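Local coordinates for protein Fe(2+) transporter FeoB (Legionella pneumophila, PDB 3IBY) that probably transports ferrous iron across the bacterial inner membrane in a GTP-driven uptake system, this chain being its cytosolic GTP-binding part, at residues T16-A20 with A148-I154; F43-H48 with Q158-L162. One frame throughout, in Å; residues are numbered along the deposited sequence.

In the fold
Both contacts involve helix 154-162 or the loop leading into it, with their centres about 15 Å apart: interaction 1 sets that loop against helix 14-22, interaction 2 sets the helix against the end of strand 37-45 and its turn. Interaction 1 lies at the nucleotide end of the G domain, where the loop holds Ala148 and His149 of the predicted GTP site. Interaction 2 sits further along. Each is partly buried, with an apolar centre that gives way to exposed polar residues. In the first, alanine and threonine methyls allow a close backbone approach beside a Leu17-Ile154 contact; in the second, larger leucine and aromatic side chains span a wider separation.

Interaction 1 of 2, residues T16-A20 with A148-I154; sequences TLFNA and AHKNIGI
Beside the predicted GTP site of a P-loop GTPase, helix 14-22, which follows the P-loop, packs through residues 16-20 on the loop after strand 143-145, which supplies Ala148 and His149 to the site. Residues 16-20 are regular alpha-helix, with Ala20 N bonded to Thr16 O at 2.9 Å. Opposite, Ala148-Lys150 form a short 3-10 segment, Asn151 N bonding to Ala148 O at 3.0 Å. Asn151 then takes positive phi (63°) and, with Ile152, forms a G1 beta bulge facing Gln147; Gly153 (phi 99°) is the N-cap of helix 154-162, with backbone angles at which a CB would jam against the preceding carbonyl O.

Register is set by Leu17 and Ala148, whose CA atoms are 5.1 Å apart. So close an approach suits alanine: Ala148 CB lies 3.8 Å from Leu17 CA and 4.1 Å from Leu17 CB. Thr16, rotamer m, puts CG2 3.4 Å from His149 N and 3.7 Å from Ala148 C, covering the loop backbone with a methyl. Leu17, chi1 t and chi2 p, brings CD1 to 3.4 Å from Ile154 CD1. Ala20, one helical turn after Thr16, points CB toward the loop, and its lone methyl packs 3.9 Å from Ile154 CG1 and 4.2 Å from Asn151 OD1.

Two polar groups of the loop bond outside the pair: His149 NE2 to Asp121 OD2, the aspartate that in related G domains pairs with guanine, and Ala148 N to Asn118 OD1. The latter bond is characteristic of the G-domain base-recognition site, probably the G4 and G5 motifs of FeoB.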
# COMPACT_ATOMS: atom_id res chain seq x y z
N THR A 16 2.12 -12.92 -10.85
CA THR A 16 2.12 -12.80 -12.29
C THR A 16 2.74 -11.48 -12.73
O THR A 16 3.49 -11.47 -13.69
CB THR A 16 0.69 -12.96 -12.81
OG1 THR A 16 0.22 -14.24 -12.37
CG2 THR A 16 0.59 -12.90 -14.34
N LEU A 17 2.46 -10.37 -12.05
CA LEU A 17 3.08 -9.09 -12.45
C LEU A 17 4.56 -9.13 -12.22
O LEU A 17 5.36 -8.69 -13.04
CB LEU A 17 2.47 -7.90 -11.73
CG LEU A 17 3.15 -6.59 -12.13
CD1 LEU A 17 3.16 -6.34 -13.65
CD2 LEU A 17 2.45 -5.48 -11.40
N PHE A 18 4.92 -9.72 -11.08
CA PHE A 18 6.29 -9.95 -10.76
C PHE A 18 6.97 -10.68 -11.86
O PHE A 18 8.09 -10.33 -12.19
CB PHE A 18 6.42 -10.77 -9.50
CG PHE A 18 7.84 -10.97 -9.09
CD1 PHE A 18 8.55 -9.90 -8.52
CD2 PHE A 18 8.48 -12.18 -9.30
CE1 PHE A 18 9.89 -10.05 -8.12
CE2 PHE A 18 9.84 -12.36 -8.93
CZ PHE A 18 10.55 -11.31 -8.31
N ASN A 19 6.33 -11.71 -12.40
CA ASN A 19 6.96 -12.52 -13.45
C ASN A 19 7.06 -11.72 -14.77
O ASN A 19 8.04 -11.82 -15.52
CB ASN A 19 6.19 -13.80 -13.71
CG ASN A 19 6.24 -14.77 -12.56
OD1 ASN A 19 7.16 -14.79 -11.76
ND2 ASN A 19 5.23 -15.61 -12.48
N ALA A 20 6.02 -10.94 -15.02
CA ALA A 20 5.93 -10.18 -16.21
C ALA A 20 7.09 -9.16 -16.23
O ALA A 20 7.75 -8.97 -17.26
CB ALA A 20 4.59 -9.51 -16.25
N ALA A 148 -1.65 -8.58 -16.40
CA ALA A 148 -0.31 -9.03 -16.20
C ALA A 148 -0.18 -10.36 -16.89
O ALA A 148 0.81 -10.62 -17.57
CB ALA A 148 -0.02 -9.15 -14.71
N HIS A 149 -1.19 -11.20 -16.69
CA HIS A 149 -1.24 -12.54 -17.31
C HIS A 149 -1.09 -12.53 -18.84
O HIS A 149 -0.77 -13.54 -19.45
CB HIS A 149 -2.50 -13.33 -16.86
CG HIS A 149 -3.79 -12.58 -17.05
ND1 HIS A 149 -4.01 -11.32 -16.53
CD2 HIS A 149 -4.93 -12.91 -17.71
CE1 HIS A 149 -5.22 -10.92 -16.86
NE2 HIS A 149 -5.79 -11.86 -17.59
N LYS A 150 -1.34 -11.38 -19.46
CA LYS A 150 -1.33 -11.25 -20.90
C LYS A 150 -0.34 -10.18 -21.35
O LYS A 150 -0.28 -9.85 -22.52
CB LYS A 150 -2.75 -10.93 -21.37
CG LYS A 150 -3.72 -12.11 -21.25
CD LYS A 150 -5.20 -11.68 -21.31
CE LYS A 150 -5.55 -10.96 -22.57
NZ LYS A 150 -7.01 -10.74 -22.71
N ASN A 151 0.45 -9.65 -20.42
CA ASN A 151 1.45 -8.60 -20.70
C ASN A 151 0.90 -7.27 -21.21
O ASN A 151 1.64 -6.43 -21.69
CB ASN A 151 2.52 -9.13 -21.64
CG ASN A 151 3.76 -9.55 -20.90
OD1 ASN A 151 4.51 -8.69 -20.40
ND2 ASN A 151 3.99 -10.86 -20.81
N ILE A 152 -0.40 -7.05 -21.05
CA ILE A 152 -0.99 -5.84 -21.57
C ILE A 152 -0.81 -4.80 -20.48
O ILE A 152 -1.14 -5.05 -19.33
CB ILE A 152 -2.46 -6.06 -21.97
CG1 ILE A 152 -2.52 -7.09 -23.13
CG2 ILE A 152 -3.14 -4.72 -22.37
CD1 ILE A 152 -3.95 -7.56 -23.56
N GLY A 153 -0.22 -3.67 -20.83
CA GLY A 153 -0.05 -2.58 -19.87
C GLY A 153 1.33 -2.48 -19.23
O GLY A 153 1.72 -1.40 -18.74
N ILE A 154 2.06 -3.59 -19.23
CA ILE A 154 3.40 -3.64 -18.67
C ILE A 154 4.31 -2.52 -19.16
O ILE A 154 5.05 -1.95 -18.40
CB ILE A 154 4.08 -5.02 -18.96
CG1 ILE A 154 3.68 -6.11 -17.94
CG2 ILE A 154 5.61 -4.90 -18.97
CD1 ILE A 154 2.55 -5.74 -16.93

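Interaction 2 of 2, residues F43-H48 with Q158-L162; sequences FLLGEH and QQSLL
A strand end and its hairpin turn pack against a helix here, on one side of the central sheet of the P-loop GTPase domain. Strand 43-45 and helix 158-162 cross at -74°, their axes 10.1 Å apart at closest approach, and Leu45 and Gln158 are nearest in register, with CA atoms 7.3 Å apart. A type II' turn from Leu45 to His48 reverses the chain toward strand 48-54, and Leu45 N bonds to His48 O at 2.8 Å, joining the turn's first and last residues in the hairpin; Gly46, at phi 78° and psi -131°, readily adopts the conformation its second position requires.

Phe43 and Leu45, two residues apart on the strand, both direct CB toward the helix. Phe43, chi1 p, fills the buried gap: its CZ is 3.6 Å from Leu161 CD1, which meets the ring edge, and its CE2 is 3.9 Å from Gln158 CG, while Ile50 and Ile52 of strand 48-54 also touch the Phe43 side chain. Leu45, chi1 t, reaches across to the helix backbone, CD2 lying 3.1 Å from Gln158 O, a tight fit, and 3.4 Å from Gln158 CB; the aliphatic stem of Gln158 supplies apolar surface at this partly exposed position.

Leu162, chi1 m and chi2 t, touches both Leu45 and His48 with its two methyls. Its CD1 lies 4.1 Å from Leu45 CG, and its CD2 sits over one face of the His48 ring in a CH-pi contact, 3.8 Å from the centroid and 20° off the ring normal.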
# COMPACT_ATOMS: atom_id res chain seq x y z
N PHE A 43 14.84 -5.67 -13.71
CA PHE A 43 14.80 -5.52 -15.14
C PHE A 43 15.49 -4.24 -15.56
O PHE A 43 15.61 -3.31 -14.78
CB PHE A 43 13.36 -5.61 -15.66
CG PHE A 43 12.44 -4.56 -15.12
CD1 PHE A 43 11.85 -4.70 -13.88
CD2 PHE A 43 12.14 -3.43 -15.86
CE1 PHE A 43 11.00 -3.74 -13.38
CE2 PHE A 43 11.26 -2.46 -15.39
CZ PHE A 43 10.69 -2.61 -14.14
N LEU A 44 15.99 -4.22 -16.79
CA LEU A 44 16.50 -3.02 -17.38
C LEU A 44 15.36 -2.27 -18.06
O LEU A 44 14.43 -2.88 -18.56
CB LEU A 44 17.60 -3.36 -18.38
CG LEU A 44 18.89 -3.85 -17.73
CD1 LEU A 44 19.91 -4.33 -18.79
CD2 LEU A 44 19.49 -2.79 -16.82
N LEU A 45 15.43 -0.94 -18.03
CA LEU A 45 14.40 -0.08 -18.61
C LEU A 45 15.15 1.05 -19.24
O LEU A 45 15.21 2.19 -18.74
CB LEU A 45 13.44 0.40 -17.54
CG LEU A 45 12.19 1.15 -18.05
CD1 LEU A 45 11.81 0.75 -19.48
CD2 LEU A 45 10.99 0.96 -17.09
N GLY A 46 15.73 0.71 -20.38
CA GLY A 46 16.77 1.49 -21.01
C GLY A 46 18.07 1.22 -20.27
O GLY A 46 18.42 0.06 -20.01
N GLU A 47 18.75 2.31 -19.91
CA GLU A 47 20.03 2.20 -19.23
C GLU A 47 19.76 1.97 -17.76
O GLU A 47 20.57 1.33 -17.10
CB GLU A 47 20.87 3.44 -19.50
CG GLU A 47 20.79 3.89 -20.99
CD GLU A 47 22.10 4.41 -21.57
OE1 GLU A 47 23.18 3.92 -21.19
OE2 GLU A 47 22.04 5.30 -22.45
N HIS A 48 18.60 2.44 -17.29
CA HIS A 48 18.09 2.26 -15.92
C HIS A 48 17.84 0.82 -15.40
O HIS A 48 17.02 0.10 -15.95
CB HIS A 48 16.76 3.00 -15.79
CG HIS A 48 16.89 4.48 -15.94
ND1 HIS A 48 16.67 5.12 -17.15
CD2 HIS A 48 17.24 5.44 -15.06
CE1 HIS A 48 16.88 6.41 -17.00
NE2 HIS A 48 17.22 6.64 -15.74
N GLN A 158 5.93 0.22 -16.72
CA GLN A 158 7.38 0.37 -16.73
C GLN A 158 7.66 1.84 -16.90
O GLN A 158 8.38 2.40 -16.14
CB GLN A 158 8.01 -0.43 -17.85
CG GLN A 158 8.12 -1.96 -17.61
CD GLN A 158 8.50 -2.73 -18.90
OE1 GLN A 158 8.49 -2.16 -19.98
NE2 GLN A 158 8.83 -4.01 -18.78
N GLN A 159 7.09 2.45 -17.91
CA GLN A 159 7.35 3.86 -18.19
C GLN A 159 7.04 4.71 -16.95
O GLN A 159 7.88 5.46 -16.47
CB GLN A 159 6.55 4.33 -19.39
CG GLN A 159 7.35 5.16 -20.34
CD GLN A 159 8.54 4.40 -20.88
OE1 GLN A 159 8.43 3.20 -21.17
NE2 GLN A 159 9.69 5.08 -20.99
N SER A 160 5.85 4.54 -16.39
CA SER A 160 5.45 5.23 -15.18
C SER A 160 6.41 5.01 -13.98
O SER A 160 6.45 5.84 -13.07
CB SER A 160 4.06 4.76 -14.80
OG SER A 160 3.48 5.60 -13.85
N LEU A 161 7.17 3.91 -13.97
CA LEU A 161 8.19 3.71 -12.94
C LEU A 161 9.30 4.71 -12.93
O LEU A 161 9.75 5.08 -11.88
CB LEU A 161 8.86 2.38 -13.11
CG LEU A 161 8.12 1.27 -12.43
CD1 LEU A 161 9.07 0.11 -12.49
CD2 LEU A 161 7.76 1.65 -11.00
N LEU A 162 9.77 5.09 -14.10
CA LEU A 162 10.81 6.08 -14.22
C LEU A 162 10.40 7.47 -13.72
O LEU A 162 11.25 8.28 -13.40
CB LEU A 162 11.26 6.20 -15.68
CG LEU A 162 12.01 5.01 -16.24
CD1 LEU A 162 12.26 5.23 -17.72
CD2 LEU A 162 13.31 4.80 -15.49